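Local coordinates for protein Emp47p (form2) (Saccharomyces cerevisiae, PDB 2A6Z) that is a calcium-independent cargo receptor with a carbohydrate recognition domain, probably involved in the secretion of glycoproteins, at residues D58-E66 / R160-D168; I82-P93 / F188-A199. All coordinates share one frame; numbering follows the deposited sequence. Where two conformers were deposited one is given.

Contact 1 (D58-E66 / R160-D168)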
loop_
_atom_site.group_PDB
_atom_site.type_symbol
_atom_site.label_atom_id
_atom_site.label_comp_id
_atom_site.label_asym_id
_atom_site.label_seq_id
_atom_site.Cartn_x
_atom_site.Cartn_y
_atom_site.Cartn_z
ATOM N N ASP A 58 3.499 -13.221 -10.742
ATOM C CA ASP A 58 3.813 -14.575 -10.371
ATOM C C ASP A 58 5.062 -14.580 -9.506
ATOM O O ASP A 58 6.195 -14.351 -9.954
ATOM C CB ASP A 58 4.089 -15.362 -11.658
ATOM C CG ASP A 58 4.292 -16.832 -11.443
ATOM O OD1 ASP A 58 4.855 -17.405 -12.374
ATOM O OD2 ASP A 58 3.896 -17.364 -10.380
ATOM N N LEU A 59 4.900 -14.869 -8.188
ATOM C CA LEU A 59 6.009 -14.780 -7.242
ATOM C C LEU A 59 6.900 -16.019 -7.371
ATOM O O LEU A 59 6.529 -17.126 -6.947
ATOM C CB LEU A 59 5.479 -14.606 -5.834
ATOM C CG LEU A 59 6.594 -14.637 -4.759
ATOM C CD1 LEU A 59 7.546 -13.451 -4.895
ATOM C CD2 LEU A 59 5.979 -14.678 -3.363
ATOM N N LYS A 60 8.117 -15.831 -7.846
ATOM C CA LYS A 60 9.108 -16.893 -7.993
ATOM C C LYS A 60 10.474 -16.522 -7.420
ATOM O O LYS A 60 11.294 -17.427 -7.193
ATOM C CB LYS A 60 9.288 -17.263 -9.472
ATOM C CG LYS A 60 8.000 -17.774 -10.137
ATOM C CD LYS A 60 7.655 -19.163 -9.622
ATOM C CE LYS A 60 6.489 -19.730 -10.390
ATOM N NZ LYS A 60 5.721 -20.691 -9.577
ATOM N N ASP A 61 10.733 -15.230 -7.236
ATOM C CA ASP A 61 12.064 -14.753 -6.891
ATOM C C ASP A 61 11.920 -13.397 -6.156
ATOM O O ASP A 61 10.826 -12.843 -6.090
ATOM C CB ASP A 61 12.908 -14.548 -8.167
ATOM C CG ASP A 61 13.288 -15.798 -8.934
ATOM O OD1 ASP A 61 12.697 -16.144 -9.984
ATOM O OD2 ASP A 61 14.199 -16.455 -8.399
ATOM N N SER A 62 13.040 -12.933 -5.649
ATOM C CA SER A 62 13.064 -11.705 -4.845
ATOM C C SER A 62 12.515 -10.528 -5.616
ATOM O O SER A 62 12.608 -10.429 -6.852
ATOM C CB SER A 62 14.514 -11.437 -4.450
ATOM O OG SER A 62 14.999 -12.557 -3.738
ATOM N N PHE A 63 11.984 -9.534 -4.848
ATOM C CA PHE A 63 11.425 -8.352 -5.506
ATOM C C PHE A 63 11.449 -7.185 -4.520
ATOM O O PHE A 63 11.594 -7.332 -3.336
ATOM C CB PHE A 63 9.968 -8.625 -5.988
ATOM C CG PHE A 63 8.958 -8.790 -4.888
ATOM C CD1 PHE A 63 8.231 -7.686 -4.424
ATOM C CD2 PHE A 63 8.740 -10.015 -4.315
ATOM C CE1 PHE A 63 7.342 -7.830 -3.407
ATOM C CE2 PHE A 63 7.828 -10.175 -3.263
ATOM C CZ PHE A 63 7.142 -9.073 -2.791
ATOM N N THR A 64 11.209 -6.004 -5.137
ATOM C CA THR A 64 11.095 -4.750 -4.421
ATOM C C THR A 64 9.853 -4.020 -4.958
ATOM O O THR A 64 9.627 -3.975 -6.191
ATOM C CB THR A 64 12.281 -3.855 -4.703
ATOM O OG1 THR A 64 13.477 -4.517 -4.296
ATOM C CG2 THR A 64 12.225 -2.534 -3.967
ATOM N N MET A 65 9.078 -3.413 -4.062
ATOM C CA MET A 65 8.009 -2.497 -4.404
ATOM C C MET A 65 8.279 -1.168 -3.706
ATOM O O MET A 65 8.396 -1.152 -2.466
ATOM C CB MET A 65 6.687 -3.031 -3.951
ATOM C CG MET A 65 6.116 -4.344 -4.403
ATOM S SD MET A 65 4.635 -5.125 -3.697
ATOM C CE MET A 65 5.144 -5.254 -1.979
ATOM N N GLU A 66 8.329 -0.057 -4.447
ATOM C CA GLU A 66 8.517 1.270 -3.868
ATOM C C GLU A 66 7.311 2.108 -4.188
ATOM O O GLU A 66 7.031 2.399 -5.374
ATOM C CB GLU A 66 9.771 1.934 -4.419
ATOM C CG GLU A 66 11.052 1.228 -4.085
ATOM C CD GLU A 66 12.317 1.780 -4.609
ATOM O OE1 GLU A 66 12.273 2.793 -5.355
ATOM O OE2 GLU A 66 13.389 1.239 -4.284
ATOM N N ARG A 160 9.512 1.476 0.857
ATOM C CA ARG A 160 10.245 0.508 0.032
ATOM C C ARG A 160 10.137 -0.845 0.705
ATOM O O ARG A 160 10.619 -1.058 1.834
ATOM C CB ARG A 160 11.716 0.973 -0.054
ATOM C CG ARG A 160 12.599 -0.025 -0.834
ATOM C CD ARG A 160 13.987 0.658 -1.070
ATOM N NE ARG A 160 14.724 -0.127 -2.082
ATOM C CZ ARG A 160 15.550 -1.127 -1.824
ATOM N NH1 ARG A 160 15.833 -1.459 -0.545
ATOM N NH2 ARG A 160 16.095 -1.767 -2.841
ATOM N N VAL A 161 9.486 -1.763 0.006
ATOM C CA VAL A 161 9.238 -3.116 0.494
ATOM C C VAL A 161 10.139 -4.051 -0.276
ATOM O O VAL A 161 10.126 -4.065 -1.516
ATOM C CB VAL A 161 7.768 -3.539 0.245
ATOM C CG1 VAL A 161 7.494 -4.883 0.921
ATOM C CG2 VAL A 161 6.830 -2.451 0.699
ATOM N N THR A 162 10.947 -4.849 0.440
ATOM C CA THR A 162 11.813 -5.809 -0.208
ATOM C C THR A 162 11.557 -7.179 0.374
ATOM O O THR A 162 11.305 -7.354 1.556
ATOM C CB THR A 162 13.312 -5.445 -0.041
ATOM O OG1 THR A 162 13.621 -5.217 1.335
ATOM C CG2 THR A 162 13.676 -4.204 -0.858
ATOM N N TYR A 163 11.632 -8.195 -0.520
ATOM C CA TYR A 163 11.482 -9.577 -0.113
ATOM C C TYR A 163 12.639 -10.364 -0.768
ATOM O O TYR A 163 12.705 -10.443 -2.003
ATOM C CB TYR A 163 10.119 -10.143 -0.538
ATOM C CG TYR A 163 9.898 -11.549 -0.025
ATOM C CD1 TYR A 163 9.877 -11.839 1.344
ATOM C CD2 TYR A 163 9.701 -12.614 -0.902
ATOM C CE1 TYR A 163 9.680 -13.114 1.841
ATOM C CE2 TYR A 163 9.489 -13.888 -0.408
ATOM C CZ TYR A 163 9.495 -14.161 0.933
ATOM O OH TYR A 163 9.253 -15.406 1.451
ATOM N N ASP A 164 13.542 -10.828 0.078
ATOM C CA ASP A 164 14.830 -11.321 -0.375
ATOM C C ASP A 164 14.991 -12.804 -0.094
ATOM O O ASP A 164 15.340 -13.234 1.025
ATOM C CB ASP A 164 15.972 -10.526 0.312
ATOM C CG ASP A 164 17.331 -10.804 -0.341
ATOM O OD1 ASP A 164 17.401 -11.687 -1.225
ATOM O OD2 ASP A 164 18.282 -10.122 0.052
ATOM N N LEU A 165 14.747 -13.621 -1.131
ATOM C CA LEU A 165 14.926 -15.054 -1.015
ATOM C C LEU A 165 16.389 -15.436 -0.897
ATOM O O LEU A 165 16.640 -16.562 -0.486
ATOM C CB LEU A 165 14.377 -15.778 -2.279
ATOM C CG LEU A 165 12.863 -15.940 -2.404
ATOM C CD1 LEU A 165 12.243 -16.667 -1.179
ATOM C CD2 LEU A 165 12.178 -14.638 -2.664
ATOM N N GLU A 166 17.285 -14.512 -1.232
ATOM C CA GLU A 166 18.726 -14.777 -1.142
ATOM C C GLU A 166 19.273 -14.268 0.206
ATOM O O GLU A 166 20.510 -14.271 0.381
ATOM C CB GLU A 166 19.452 -14.059 -2.290
ATOM C CG GLU A 166 19.234 -14.703 -3.636
ATOM C CD GLU A 166 17.843 -14.444 -4.208
ATOM O OE1 GLU A 166 17.480 -13.234 -4.339
ATOM O OE2 GLU A 166 17.145 -15.419 -4.593
ATOM N N ASP A 167 18.387 -13.907 1.152
ATOM C CA ASP A 167 18.793 -13.575 2.528
ATOM C C ASP A 167 17.823 -14.253 3.495
ATOM O O ASP A 167 17.339 -13.635 4.437
ATOM C CB ASP A 167 18.854 -12.033 2.654
ATOM C CG ASP A 167 19.618 -11.555 3.889
ATOM O OD1 ASP A 167 20.175 -12.380 4.650
ATOM O OD2 ASP A 167 19.651 -10.313 4.084
ATOM N N ASP A 168 17.533 -15.537 3.232
ATOM C CA ASP A 168 16.677 -16.368 4.118
ATOM C C ASP A 168 15.307 -15.744 4.318
ATOM O O ASP A 168 14.752 -15.696 5.422
ATOM C CB ASP A 168 17.428 -16.622 5.454
ATOM C CG ASP A 168 18.623 -17.504 5.180
ATOM O OD1 ASP A 168 18.456 -18.643 4.686
ATOM O OD2 ASP A 168 19.782 -17.107 5.393
HETATM O O HOH W 1 15.009 -15.062 -5.955
HETATM O O HOH W 2 15.302 -3.022 -5.593
#
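Phe63 and Met65 pair with Tyr163 and Val161 as strands 63-66 and 160-164 run antiparallel, their axes 4.6 Å apart at closest approach. Each pair is joined by two backbone hydrogen bonds. Between and beyond them, Thr64 faces Thr162 and Glu66 faces Arg160 as non-hydrogen-bonded pairs.

Phe63, Met65, Val161 and Tyr163 share the face turned to the sandwich interior. With CG between the backbone N and the carbonyl carbon (chi1 69°), the Phe63 ring comes nearer the partner strand, and its CE2 lies 3.6 Å from Tyr163 CB. The bent end of Met65 brings CE within 3.8 Å of Val161 CG1. The hydroxyl of Tyr163 reaches the backbone N of Phe188.

The other face is polar. Glu66 and Arg160 extend side by side, and a salt bridge of 2.9 Å joins Arg160 NE to Glu66 OE2. OE2 lies in the guanidinium plane, while NE meets it on the anti side, somewhat out of the carboxylate plane. The two planes are 64° apart. Ser2 also bonds Glu66 OE2. Thr64 OG1 bonds Gly221 O and a water.

Just before strand 63-66, Ser62 OG accepts from Leu165 N at 2.8 Å and donates to Glu166 OE1 at 2.6 Å. The donor stands above that carboxylate plane. An Asx turn shapes the chain after strand 160-164: Asp164 OD1 accepts from Glu166 N.

Apolar packing thus serves the interior and a salt bridge the other face. The buried Ser62 hydroxyl, gripped by two bonds, probably helps to hold the turn after strand 160-164.

Contact 2 (I82-P93 / F188-A199)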
loop_
_atom_site.group_PDB
_atom_site.type_symbol
_atom_site.label_atom_id
_atom_site.label_comp_id
_atom_site.label_asym_id
_atom_site.label_seq_id
_atom_site.Cartn_x
_atom_site.Cartn_y
_atom_site.Cartn_z
ATOM N N ILE A 82 -4.540 4.441 4.706
ATOM C CA ILE A 82 -4.101 4.002 3.353
ATOM C C ILE A 82 -3.411 2.649 3.532
ATOM O O ILE A 82 -2.598 2.479 4.444
ATOM C CB ILE A 82 -3.220 5.057 2.645
ATOM C CG1 ILE A 82 -2.803 4.588 1.237
ATOM C CG2 ILE A 82 -1.994 5.482 3.463
ATOM C CD1 ILE A 82 -2.175 5.651 0.379
ATOM N N SER A 83 -3.796 1.723 2.676
ATOM C CA SER A 83 -3.270 0.346 2.734
ATOM C C SER A 83 -2.627 -0.027 1.412
ATOM O O SER A 83 -3.154 0.213 0.315
ATOM C CB SER A 83 -4.416 -0.614 2.967
ATOM O OG SER A 83 -4.852 -0.611 4.318
ATOM N N PHE A 84 -1.459 -0.667 1.532
ATOM C CA PHE A 84 -0.675 -1.179 0.407
ATOM C C PHE A 84 -0.701 -2.694 0.484
ATOM O O PHE A 84 -0.443 -3.252 1.542
ATOM C CB PHE A 84 0.771 -0.656 0.452
ATOM C CG PHE A 84 0.854 0.844 0.524
ATOM C CD1 PHE A 84 0.977 1.605 -0.621
ATOM C CD2 PHE A 84 0.831 1.515 1.757
ATOM C CE1 PHE A 84 1.054 2.979 -0.572
ATOM C CE2 PHE A 84 0.856 2.887 1.823
ATOM C CZ PHE A 84 0.990 3.620 0.637
ATOM N N TRP A 85 -1.039 -3.336 -0.634
ATOM C CA TRP A 85 -1.389 -4.747 -0.611
ATOM C C TRP A 85 -0.442 -5.603 -1.462
ATOM O O TRP A 85 -0.011 -5.158 -2.537
ATOM C CB TRP A 85 -2.798 -4.938 -1.178
ATOM C CG TRP A 85 -3.858 -4.163 -0.446
ATOM C CD1 TRP A 85 -4.296 -2.898 -0.756
ATOM C CD2 TRP A 85 -4.607 -4.597 0.703
ATOM N NE1 TRP A 85 -5.296 -2.509 0.141
ATOM C CE2 TRP A 85 -5.497 -3.537 1.018
ATOM C CE3 TRP A 85 -4.629 -5.774 1.472
ATOM C CZ2 TRP A 85 -6.411 -3.614 2.096
ATOM C CZ3 TRP A 85 -5.533 -5.840 2.514
ATOM C CH2 TRP A 85 -6.410 -4.776 2.826
ATOM N N PHE A 86 -0.219 -6.805 -1.005
ATOM C CA PHE A 86 0.479 -7.848 -1.756
ATOM C C PHE A 86 -0.230 -9.169 -1.391
ATOM O O PHE A 86 0.074 -9.749 -0.369
ATOM C CB PHE A 86 1.969 -7.829 -1.387
ATOM C CG PHE A 86 2.775 -8.929 -2.089
ATOM C CD1 PHE A 86 3.082 -8.758 -3.442
ATOM C CD2 PHE A 86 3.214 -10.079 -1.430
ATOM C CE1 PHE A 86 3.821 -9.720 -4.139
ATOM C CE2 PHE A 86 3.949 -11.009 -2.104
ATOM C CZ PHE A 86 4.269 -10.824 -3.459
ATOM N N VAL A 87 -1.214 -9.541 -2.211
ATOM C CA VAL A 87 -2.167 -10.568 -1.768
ATOM C C VAL A 87 -2.494 -11.568 -2.914
ATOM O O VAL A 87 -2.615 -11.162 -4.072
ATOM C CB VAL A 87 -3.493 -9.966 -1.228
ATOM C CG1 VAL A 87 -3.208 -9.036 -0.024
ATOM C CG2 VAL A 87 -4.260 -9.183 -2.272
ATOM N N GLN A 88 -2.657 -12.818 -2.552
ATOM C CA GLN A 88 -2.938 -13.835 -3.595
ATOM C C GLN A 88 -4.399 -13.799 -3.974
ATOM O O GLN A 88 -5.274 -13.910 -3.131
ATOM C CB GLN A 88 -2.631 -15.221 -3.052
ATOM C CG GLN A 88 -1.249 -15.565 -2.701
ATOM C CD GLN A 88 -1.220 -16.951 -2.037
ATOM O OE1 GLN A 88 -1.640 -17.941 -2.647
ATOM N NE2 GLN A 88 -0.746 -16.965 -0.793
ATOM N N ASP A 89 -4.673 -13.666 -5.273
ATOM C CA ASP A 89 -6.043 -13.748 -5.795
ATOM C C ASP A 89 -5.907 -13.962 -7.319
ATOM O O ASP A 89 -4.867 -13.664 -7.891
ATOM C CB ASP A 89 -6.821 -12.504 -5.465
ATOM C CG ASP A 89 -8.322 -12.657 -5.394
ATOM O OD1 ASP A 89 -8.822 -13.551 -6.103
ATOM O OD2 ASP A 89 -8.965 -11.938 -4.630
ATOM N N SER A 90 -6.951 -14.439 -7.918
ATOM C CA SER A 90 -6.963 -14.667 -9.378
ATOM C C SER A 90 -7.459 -13.446 -10.131
ATOM O O SER A 90 -7.516 -13.461 -11.380
ATOM C CB SER A 90 -7.816 -15.915 -9.670
ATOM O OG SER A 90 -9.135 -15.629 -9.207
ATOM N N ASN A 91 -7.901 -12.416 -9.437
ATOM C CA ASN A 91 -8.346 -11.179 -10.045
ATOM C C ASN A 91 -8.020 -10.053 -9.089
ATOM O O ASN A 91 -7.637 -10.320 -7.923
ATOM C CB ASN A 91 -9.878 -11.204 -10.297
ATOM C CG ASN A 91 -10.561 -12.038 -9.259
ATOM O OD1 ASN A 91 -10.886 -13.209 -9.531
ATOM N ND2 ASN A 91 -10.782 -11.472 -8.069
ATOM N N ILE A 92 -8.233 -8.818 -9.474
ATOM C CA ILE A 92 -8.200 -7.747 -8.482
ATOM C C ILE A 92 -9.169 -8.103 -7.366
ATOM O O ILE A 92 -10.304 -8.515 -7.674
ATOM C CB ILE A 92 -8.563 -6.402 -9.140
ATOM C CG1 ILE A 92 -7.512 -5.948 -10.169
ATOM C CG2 ILE A 92 -8.829 -5.308 -8.103
ATOM C CD1 ILE A 92 -7.874 -4.723 -10.977
ATOM N N PRO A 93 -8.771 -8.018 -6.110
ATOM C CA PRO A 93 -9.664 -8.518 -5.063
ATOM C C PRO A 93 -11.006 -7.828 -5.080
ATOM O O PRO A 93 -11.096 -6.594 -5.224
ATOM C CB PRO A 93 -8.856 -8.212 -3.782
ATOM C CG PRO A 93 -7.436 -8.327 -4.260
ATOM C CD PRO A 93 -7.436 -7.603 -5.599
ATOM N N PHE A 188 6.375 -16.344 1.959
ATOM C CA PHE A 188 5.243 -16.291 1.064
ATOM C C PHE A 188 5.237 -17.492 0.123
ATOM O O PHE A 188 6.276 -17.833 -0.466
ATOM C CB PHE A 188 5.278 -15.064 0.163
ATOM C CG PHE A 188 5.059 -13.739 0.909
ATOM C CD1 PHE A 188 3.813 -13.413 1.420
ATOM C CD2 PHE A 188 6.095 -12.826 1.032
ATOM C CE1 PHE A 188 3.614 -12.186 2.046
ATOM C CE2 PHE A 188 5.903 -11.608 1.686
ATOM C CZ PHE A 188 4.659 -11.281 2.194
ATOM N N PRO A 189 4.105 -18.143 -0.085
ATOM C CA PRO A 189 4.056 -19.238 -1.070
ATOM C C PRO A 189 3.884 -18.673 -2.470
ATOM O O PRO A 189 3.483 -17.536 -2.726
ATOM C CB PRO A 189 2.802 -20.021 -0.657
ATOM C CG PRO A 189 1.904 -18.911 -0.118
ATOM C CD PRO A 189 2.811 -17.954 0.602
ATOM N N SER A 190 4.195 -19.521 -3.454
ATOM C CA SER A 190 4.134 -19.123 -4.838
ATOM C C SER A 190 2.686 -18.980 -5.304
ATOM O O SER A 190 1.766 -19.557 -4.740
ATOM C CB SER A 190 4.901 -20.149 -5.706
ATOM O OG SER A 190 5.146 -19.570 -6.965
ATOM N N GLY A 191 2.509 -18.225 -6.327
ATOM C CA GLY A 191 1.197 -18.021 -6.929
ATOM C C GLY A 191 1.116 -16.620 -7.480
ATOM O O GLY A 191 2.086 -15.872 -7.568
ATOM N N SER A 192 -0.100 -16.267 -7.905
ATOM C CA SER A 192 -0.325 -15.005 -8.509
ATOM C C SER A 192 -0.784 -13.964 -7.489
ATOM O O SER A 192 -1.843 -14.158 -6.860
ATOM C CB SER A 192 -1.442 -15.151 -9.599
ATOM O OG SER A 192 -1.503 -13.957 -10.349
ATOM N N TYR A 193 0.025 -12.913 -7.342
ATOM C CA TYR A 193 -0.259 -11.881 -6.372
ATOM C C TYR A 193 -0.743 -10.599 -6.992
ATOM O O TYR A 193 -0.289 -10.170 -8.070
ATOM C CB TYR A 193 1.006 -11.559 -5.523
ATOM C CG TYR A 193 1.330 -12.640 -4.547
ATOM C CD1 TYR A 193 1.939 -13.852 -4.880
ATOM C CD2 TYR A 193 1.022 -12.425 -3.183
ATOM C CE1 TYR A 193 2.191 -14.797 -3.916
ATOM C CE2 TYR A 193 1.293 -13.363 -2.236
ATOM C CZ TYR A 193 1.901 -14.561 -2.554
ATOM O OH TYR A 193 2.156 -15.504 -1.616
ATOM N N ARG A 194 -1.679 -9.999 -6.282
ATOM C CA ARG A 194 -2.263 -8.726 -6.643
ATOM C C ARG A 194 -1.591 -7.623 -5.821
ATOM O O ARG A 194 -1.373 -7.782 -4.634
ATOM C CB ARG A 194 -3.782 -8.727 -6.405
ATOM C CG ARG A 194 -4.503 -9.934 -6.949
ATOM C CD ARG A 194 -4.177 -10.293 -8.391
ATOM N NE ARG A 194 -4.424 -9.191 -9.315
ATOM C CZ ARG A 194 -4.850 -9.377 -10.558
ATOM N NH1 ARG A 194 -5.098 -10.558 -11.081
ATOM N NH2 ARG A 194 -5.033 -8.292 -11.309
ATOM N N ILE A 195 -1.264 -6.514 -6.502
ATOM C CA ILE A 195 -0.493 -5.401 -5.964
ATOM C C ILE A 195 -1.306 -4.159 -6.193
ATOM O O ILE A 195 -1.761 -3.892 -7.329
ATOM C CB ILE A 195 0.877 -5.319 -6.696
ATOM C CG1 ILE A 195 1.728 -6.544 -6.363
ATOM C CG2 ILE A 195 1.573 -4.005 -6.386
ATOM C CD1 ILE A 195 2.861 -6.751 -7.354
ATOM N N GLY A 196 -1.520 -3.386 -5.121
ATOM C CA GLY A 196 -2.324 -2.184 -5.260
ATOM C C GLY A 196 -2.341 -1.421 -3.955
ATOM O O GLY A 196 -1.696 -1.779 -2.975
ATOM N N VAL A 197 -3.088 -0.351 -3.984
ATOM C CA VAL A 197 -3.206 0.587 -2.865
ATOM C C VAL A 197 -4.657 1.050 -2.783
ATOM O O VAL A 197 -5.321 1.251 -3.798
ATOM C CB VAL A 197 -2.216 1.759 -2.975
ATOM C CG1 VAL A 197 -2.451 2.551 -4.281
ATOM C CG2 VAL A 197 -2.265 2.671 -1.768
ATOM N N THR A 198 -5.151 1.172 -1.544
ATOM C CA THR A 198 -6.537 1.554 -1.320
ATOM C C THR A 198 -6.534 2.539 -0.158
ATOM O O THR A 198 -5.660 2.531 0.720
ATOM C CB THR A 198 -7.418 0.335 -0.997
ATOM O OG1 THR A 198 -7.017 -0.266 0.226
ATOM C CG2 THR A 198 -7.336 -0.712 -2.089
ATOM N N ALA A 199 -7.566 3.386 -0.102
ATOM C CA ALA A 199 -7.621 4.347 1.029
ATOM C C ALA A 199 -9.068 4.764 1.237
ATOM O O ALA A 199 -9.916 4.692 0.356
ATOM C CB ALA A 199 -6.747 5.569 0.828
HETATM O O HOH W 3 0.442 -15.251 0.841
HETATM O O HOH W 4 -4.058 -13.106 -10.384
#
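Phe86 and Tyr193 form an offset stack, with ring centroids 4.2 Å apart and planes only 8° from parallel. On the opposite face of the Tyr193 ring lies Gln88, whose CG stands 3.6 Å from the ring centroid in a CH-pi contact. Phe86 also points its edge at the face of Phe188, with planes at 77°. The Tyr193 hydroxyl donates to Pro189 O on a lone pair, which ties the ring to the loop before its own strand.

Phe84 CE1 packs on Val197 CG2 further along this face. On the other face, Trp85 NE1 donates to Thr198 OG1 at 2.8 Å, with the oxygen in the indole plane. Thr198 OG1 is also bonded to Tyr99 O.

Arg194 bends at chi2 and chi3, which lays its guanidinium against the backbone of Asn91 and Ile92, with Ile92 N over the centre of one face. NH2 bonds Leu53 O, and a water links NH1 to Asp89 O and Ser192 OG.

These side chains are set by strands 82-88 and 192-199, which pair antiparallel from Ile82-Ala199 to Gln88-Tyr193. Around them, Trp52 stacks on Trp85. Two antiparallel sheets packed face to face, with these two strands adjacent near the middle of one, form the concanavalin-like beta sandwich of the legume-like lectins.

How the contacts relate
From the N terminus, the chain enters contact 1 at 58-66 and then supplies 82-93 to contact 2. At 160-168 it closes the loop of contact 1, and at 188-199 that of contact 2. Because 82-93 lies inside the first loop and 188-199 outside it, the two cross. Each spans more than 90 residues. Contact 1 joins strands 63-72 and 153-164 in one seven-stranded sheet. Contact 2 joins strands 81-88 and 192-200 in the other. The consecutive strands 63-72 and 81-88 thus lie in different sheets. Phe63 packs on Phe86 between them, and Leu59 on Phe188. Ser190 OG probably bonds both Leu59 O and Lys60 NZ, binding the two contacts at one end of the sandwich.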